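Local coordinates for ubiquinone biosynthesis protein UbiJ (Escherichia coli, PDB 6H6O) that binds hydrophobic ubiquinone biosynthetic intermediates through its SCP2 domain and is essential for the stability of the Ubi complex, at residues A[45-50]-A[58-63]; A[49-54]-A[81-86]. One frame throughout, in Å; residues are numbered along the deposited sequence.

Interaction 1: A[45-50]-A[58-63]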
loop_
_atom_site.group_PDB
_atom_site.type_symbol
_atom_site.label_atom_id
_atom_site.label_comp_id
_atom_site.label_asym_id
_atom_site.label_seq_id
_atom_site.Cartn_x
_atom_site.Cartn_y
_atom_site.Cartn_z
ATOM N N GLY A 45 1.533 -23.741 -2.772
ATOM C CA GLY A 45 2.655 -24.051 -1.892
ATOM C C GLY A 45 3.852 -23.134 -2.007
ATOM O O GLY A 45 4.806 -23.267 -1.231
ATOM N N LYS A 46 3.811 -22.165 -2.929
ATOM C CA LYS A 46 4.928 -21.243 -3.113
ATOM C C LYS A 46 4.995 -20.157 -2.055
ATOM O O LYS A 46 3.963 -19.677 -1.558
ATOM C CB LYS A 46 4.936 -20.633 -4.536
ATOM C CG LYS A 46 5.076 -21.691 -5.656
ATOM C CD LYS A 46 6.413 -22.469 -5.630
ATOM C CE LYS A 46 6.482 -23.418 -6.811
ATOM N NZ LYS A 46 7.677 -24.305 -6.728
ATOM N N VAL A 47 6.227 -19.782 -1.701
ATOM C CA VAL A 47 6.567 -18.677 -0.797
ATOM C C VAL A 47 7.290 -17.593 -1.636
ATOM O O VAL A 47 8.400 -17.834 -2.139
ATOM C CB VAL A 47 7.434 -19.102 0.410
ATOM C CG1 VAL A 47 7.689 -17.894 1.331
ATOM C CG2 VAL A 47 6.796 -20.255 1.180
ATOM N N LEU A 48 6.652 -16.422 -1.800
ATOM C CA LEU A 48 7.211 -15.316 -2.562
ATOM C C LEU A 48 7.549 -14.181 -1.604
ATOM O O LEU A 48 6.646 -13.631 -0.969
ATOM C CB LEU A 48 6.207 -14.845 -3.629
ATOM C CG LEU A 48 6.563 -13.570 -4.460
ATOM C CD1 LEU A 48 7.890 -13.748 -5.249
ATOM C CD2 LEU A 48 5.423 -13.219 -5.445
ATOM N N ARG A 49 8.848 -13.845 -1.498
ATOM C CA ARG A 49 9.318 -12.749 -0.641
ATOM C C ARG A 49 9.461 -11.475 -1.475
ATOM O O ARG A 49 10.106 -11.492 -2.517
ATOM C CB ARG A 49 10.651 -13.117 0.031
ATOM C CG ARG A 49 11.033 -12.170 1.163
ATOM C CD ARG A 49 12.180 -12.724 2.005
ATOM N NE ARG A 49 12.381 -11.876 3.179
ATOM C CZ ARG A 49 12.308 -12.278 4.444
ATOM N NH1 ARG A 49 12.076 -13.552 4.732
ATOM N NH2 ARG A 49 12.473 -11.409 5.433
ATOM N N VAL A 50 8.873 -10.376 -1.003
ATOM C CA VAL A 50 8.890 -9.087 -1.691
ATOM C C VAL A 50 9.625 -8.083 -0.810
ATOM O O VAL A 50 9.191 -7.803 0.313
ATOM C CB VAL A 50 7.474 -8.576 -2.123
ATOM C CG1 VAL A 50 7.577 -7.270 -2.912
ATOM C CG2 VAL A 50 6.695 -9.623 -2.921
ATOM N N SER A 58 10.108 -6.675 5.035
ATOM C CA SER A 58 9.771 -7.571 3.926
ATOM C C SER A 58 8.250 -7.869 3.920
ATOM O O SER A 58 7.573 -7.676 4.935
ATOM C CB SER A 58 10.526 -8.891 4.097
ATOM O OG SER A 58 11.912 -8.702 4.329
ATOM N N LEU A 59 7.742 -8.353 2.776
ATOM C CA LEU A 59 6.383 -8.861 2.615
ATOM C C LEU A 59 6.565 -10.311 2.138
ATOM O O LEU A 59 7.334 -10.565 1.219
ATOM C CB LEU A 59 5.585 -8.102 1.552
ATOM C CG LEU A 59 5.042 -6.708 1.899
ATOM C CD1 LEU A 59 4.333 -6.136 0.692
ATOM C CD2 LEU A 59 4.034 -6.755 3.084
ATOM N N ILE A 60 5.893 -11.243 2.767
ATOM C CA ILE A 60 6.007 -12.643 2.368
ATOM C C ILE A 60 4.603 -13.151 2.023
ATOM O O ILE A 60 3.686 -13.027 2.824
ATOM C CB ILE A 60 6.745 -13.484 3.433
ATOM C CG1 ILE A 60 8.173 -12.903 3.729
ATOM C CG2 ILE A 60 6.852 -14.950 2.964
ATOM C CD1 ILE A 60 8.261 -12.020 4.956
ATOM N N LEU A 61 4.444 -13.653 0.802
ATOM C CA LEU A 61 3.171 -14.169 0.286
ATOM C C LEU A 61 3.255 -15.699 0.259
ATOM O O LEU A 61 4.177 -16.252 -0.362
ATOM C CB LEU A 61 2.915 -13.632 -1.130
ATOM C CG LEU A 61 2.294 -12.214 -1.278
ATOM C CD1 LEU A 61 3.080 -11.145 -0.547
ATOM C CD2 LEU A 61 2.154 -11.850 -2.748
ATOM N N VAL A 62 2.334 -16.377 0.953
ATOM C CA VAL A 62 2.320 -17.864 0.998
ATOM C C VAL A 62 1.036 -18.308 0.329
ATOM O O VAL A 62 -0.041 -18.064 0.865
ATOM C CB VAL A 62 2.427 -18.417 2.448
ATOM C CG1 VAL A 62 2.454 -19.943 2.437
ATOM C CG2 VAL A 62 3.653 -17.841 3.168
ATOM N N PHE A 63 1.151 -18.980 -0.817
ATOM C CA PHE A 63 -0.004 -19.384 -1.610
ATOM C C PHE A 63 -0.558 -20.771 -1.267
ATOM O O PHE A 63 0.157 -21.766 -1.382
ATOM C CB PHE A 63 0.319 -19.282 -3.112
ATOM C CG PHE A 63 0.716 -17.900 -3.569
ATOM C CD1 PHE A 63 -0.248 -16.990 -4.006
ATOM C CD2 PHE A 63 2.051 -17.504 -3.566
ATOM C CE1 PHE A 63 0.118 -15.690 -4.414
ATOM C CE2 PHE A 63 2.416 -16.214 -3.973
ATOM C CZ PHE A 63 1.445 -15.314 -4.401
#
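Arg49 crosses to Ile60 and Ser58 with both its aliphatic stem and its charged end. Its CG is anti to the backbone N (chi1 -167°) and the chain stays extended to NE, running beside Ile60 in the same direction, with Arg49 CG 3.9 Å from Ile60 CG1. Ile60 CD1 rests over the centre of one guanidinium face, while Ser58 OG receives a hydrogen bond from Arg49 NH2 at 3.0 Å, tilted 20° out of that plane. Arginine suits this place because its methylenes can pack on Ile60 while the guanidinium reaches Ser58. On the same face, Ile60 CG2 presses on Val47 CG1 at 3.5 Å, closer than usual for two methyls.

The two strands form an antiparallel beta hairpin within the mixed sheet of the SCP2 domain. Leu48 with Leu61 and Val50 with Leu59 are hydrogen-bonded pairs, the shortest of their bonds running from Val50 N to Leu59 O at 2.7 Å. Their apolar side chains project from the other face, where the Phe63 ring offers its edge, CE2, to Leu48 CB at 4.0 Å. Just before the strand begins, Gly45 N donates to Phe63 O at 2.8 Å, at a positive phi (81°) that favours glycine.

Farther out, Glu51 bonds both Arg49 and Ser58, and Trp74 O takes Arg49 NH1. Val115 and Phe119 of helix 113-128 cover Leu48 and Leu61 respectively.

Interaction 2: A[49-54]-A[81-86]; sequences RVEVKG and TVIAYA. With LMR ((2S)-2-hydroxybutanedioic acid), chain C.
In the sheet of the SCP2 domain, strand 47-52 meets strand 80-84 in parallel, pairing Arg49 with Thr81, Val50 with Val82, Glu51 with Ile83 and Val52 with Ala84. Val82 is gripped through both backbone polar atoms: its N donates to Arg49 O, and its O accepts from Glu51 N at 2.8 Å. Farther along, Lys53 N reaches Ala84 O from 47° above the carbonyl plane. Val50 and Val82 lie side by side, CG2 to CG2 at 3.7 Å, branched residues that suit an extended strand and an apolar face.

The other face is mixed. Glu51 CB packs on Ile83 CG1 at 3.8 Å, and its chain then bends (chi2 -72°), turning CD from the neighbouring strand. In its salt bridge, OE2 is met by Arg49 NE from above the carboxylate plane, 38° out of it; Ser58 holds OE1.

Next, Lys53 CB sits over the Tyr85 ring, 3.7 Å from its centroid in a CH-pi contact. Across the opposite ring face lies C2 of the bound hydroxybutanedioic acid, leaving the tyrosine between lysine aliphatics and the small acid. A water donates to Lys53 O (2.7 Å) and accepts from Ala86 N (2.9 Å), bridging the diverging chains, and Ala86 also packs on Ala86 of the second subunit. This parallel pairing, beside the antiparallel hairpin, belongs to the mixed sheet of the SCP2 domain, in which strand 47-52 lies between 58-63 and 80-84.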
loop_
_atom_site.group_PDB
_atom_site.type_symbol
_atom_site.label_atom_id
_atom_site.label_comp_id
_atom_site.label_asym_id
_atom_site.label_seq_id
_atom_site.Cartn_x
_atom_site.Cartn_y
_atom_site.Cartn_z
ATOM N N ARG A 49 8.848 -13.845 -1.498
ATOM C CA ARG A 49 9.318 -12.749 -0.641
ATOM C C ARG A 49 9.461 -11.475 -1.475
ATOM O O ARG A 49 10.106 -11.492 -2.517
ATOM C CB ARG A 49 10.651 -13.117 0.031
ATOM C CG ARG A 49 11.033 -12.170 1.163
ATOM C CD ARG A 49 12.180 -12.724 2.005
ATOM N NE ARG A 49 12.381 -11.876 3.179
ATOM C CZ ARG A 49 12.308 -12.278 4.444
ATOM N NH1 ARG A 49 12.076 -13.552 4.732
ATOM N NH2 ARG A 49 12.473 -11.409 5.433
ATOM N N VAL A 50 8.873 -10.376 -1.003
ATOM C CA VAL A 50 8.890 -9.087 -1.691
ATOM C C VAL A 50 9.625 -8.083 -0.810
ATOM O O VAL A 50 9.191 -7.803 0.313
ATOM C CB VAL A 50 7.474 -8.576 -2.123
ATOM C CG1 VAL A 50 7.577 -7.270 -2.912
ATOM C CG2 VAL A 50 6.695 -9.623 -2.921
ATOM N N GLU A 51 10.773 -7.595 -1.303
ATOM C CA GLU A 51 11.593 -6.591 -0.622
ATOM C C GLU A 51 11.339 -5.272 -1.338
ATOM O O GLU A 51 11.767 -5.103 -2.482
ATOM C CB GLU A 51 13.088 -6.954 -0.672
ATOM C CG GLU A 51 13.443 -8.332 -0.113
ATOM C CD GLU A 51 13.380 -8.536 1.390
ATOM O OE1 GLU A 51 12.993 -7.604 2.127
ATOM O OE2 GLU A 51 13.694 -9.662 1.832
ATOM N N VAL A 52 10.561 -4.381 -0.720
ATOM C CA VAL A 52 10.247 -3.097 -1.348
ATOM C C VAL A 52 11.366 -2.133 -0.929
ATOM O O VAL A 52 11.528 -1.858 0.268
ATOM C CB VAL A 52 8.812 -2.554 -1.039
ATOM C CG1 VAL A 52 8.524 -1.301 -1.856
ATOM C CG2 VAL A 52 7.738 -3.600 -1.348
ATOM N N LYS A 53 12.160 -1.664 -1.913
ATOM C CA LYS A 53 13.272 -0.750 -1.670
ATOM C C LYS A 53 12.763 0.534 -0.977
ATOM O O LYS A 53 11.704 1.044 -1.338
ATOM C CB LYS A 53 13.991 -0.401 -2.977
ATOM C CG LYS A 53 14.932 -1.483 -3.468
ATOM C CD LYS A 53 15.997 -0.900 -4.363
ATOM C CE LYS A 53 17.333 -0.756 -3.680
ATOM N NZ LYS A 53 18.372 -0.246 -4.613
ATOM N N GLY A 54 13.488 0.986 0.044
ATOM C CA GLY A 54 13.101 2.176 0.804
ATOM C C GLY A 54 12.278 1.872 2.042
ATOM O O GLY A 54 12.140 2.730 2.915
ATOM N N THR A 81 12.407 -14.454 -4.524
ATOM C CA THR A 81 12.537 -13.169 -3.829
ATOM C C THR A 81 12.641 -12.085 -4.895
ATOM O O THR A 81 13.444 -12.208 -5.838
ATOM C CB THR A 81 13.756 -13.161 -2.878
ATOM O OG1 THR A 81 13.592 -14.201 -1.912
ATOM C CG2 THR A 81 13.938 -11.796 -2.162
ATOM N N VAL A 82 11.813 -11.049 -4.759
ATOM C CA VAL A 82 11.790 -9.939 -5.695
ATOM C C VAL A 82 12.155 -8.673 -4.947
ATOM O O VAL A 82 11.723 -8.490 -3.799
ATOM C CB VAL A 82 10.475 -9.819 -6.529
ATOM C CG1 VAL A 82 10.235 -11.069 -7.368
ATOM C CG2 VAL A 82 9.266 -9.552 -5.644
ATOM N N ILE A 83 13.023 -7.850 -5.556
ATOM C CA ILE A 83 13.497 -6.590 -4.978
ATOM C C ILE A 83 13.220 -5.470 -5.992
ATOM O O ILE A 83 13.680 -5.548 -7.131
ATOM C CB ILE A 83 14.988 -6.619 -4.525
ATOM C CG1 ILE A 83 15.303 -7.849 -3.624
ATOM C CG2 ILE A 83 15.349 -5.295 -3.806
ATOM C CD1 ILE A 83 16.089 -8.926 -4.301
ATOM N N ALA A 84 12.439 -4.451 -5.586
ATOM C CA ALA A 84 12.076 -3.354 -6.483
ATOM C C ALA A 84 11.498 -2.179 -5.698
ATOM O O ALA A 84 11.055 -2.360 -4.567
ATOM C CB ALA A 84 11.035 -3.836 -7.483
ATOM N N TYR A 85 11.467 -0.981 -6.323
ATOM C CA TYR A 85 10.829 0.181 -5.729
ATOM C C TYR A 85 9.312 -0.042 -5.919
ATOM O O TYR A 85 8.890 -0.749 -6.861
ATOM C CB TYR A 85 11.310 1.496 -6.381
ATOM C CG TYR A 85 12.640 1.986 -5.852
ATOM C CD1 TYR A 85 12.729 2.617 -4.617
ATOM C CD2 TYR A 85 13.813 1.824 -6.589
ATOM C CE1 TYR A 85 13.955 3.039 -4.106
ATOM C CE2 TYR A 85 15.047 2.253 -6.090
ATOM C CZ TYR A 85 15.112 2.858 -4.845
ATOM O OH TYR A 85 16.309 3.295 -4.325
ATOM N N ALA A 86 8.496 0.528 -5.009
ATOM C CA ALA A 86 7.035 0.361 -5.044
ATOM C C ALA A 86 6.415 0.745 -6.393
ATOM O O ALA A 86 5.478 0.085 -6.830
ATOM C CB ALA A 86 6.391 1.174 -3.933
HETATM C C1 LMR C . 13.798 7.685 -4.399
HETATM O O1A LMR C . 14.388 8.719 -4.949
HETATM O O1B LMR C . 13.448 7.640 -3.235
HETATM C C2 LMR C . 13.599 6.515 -5.346
HETATM O O2 LMR C . 12.403 5.816 -5.013
HETATM C C3 LMR C . 13.530 6.953 -6.806
HETATM C C4 LMR C . 13.227 5.793 -7.720
HETATM O O4A LMR C . 12.117 5.308 -7.827
HETATM O O4B LMR C . 14.271 5.357 -8.378
HETATM O O HOH W 1 9.407 1.839 -2.590
#

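How the interactions relate
Both interactions use strand 47-52, which receives the antiparallel strand 58-63 along one edge and the parallel strand 80-84 along the other, and they share Arg49 and Val50. Interaction 1 is the more buried, a local hairpin contact whose Leu48, Leu61 and Phe63 are buried. Interaction 2 joins segments far apart in sequence and lies near the surface, where lysine, tyrosine, water and a bound acid join the aliphatic packing at its end. The two meet on both faces of the sheet: Glu51 OE1 lies 2.7 Å from Ser58 OG, a probable hydrogen bond, and Leu48 CD1 packs against Val82 CG1, carrying the apolar layer across three strands.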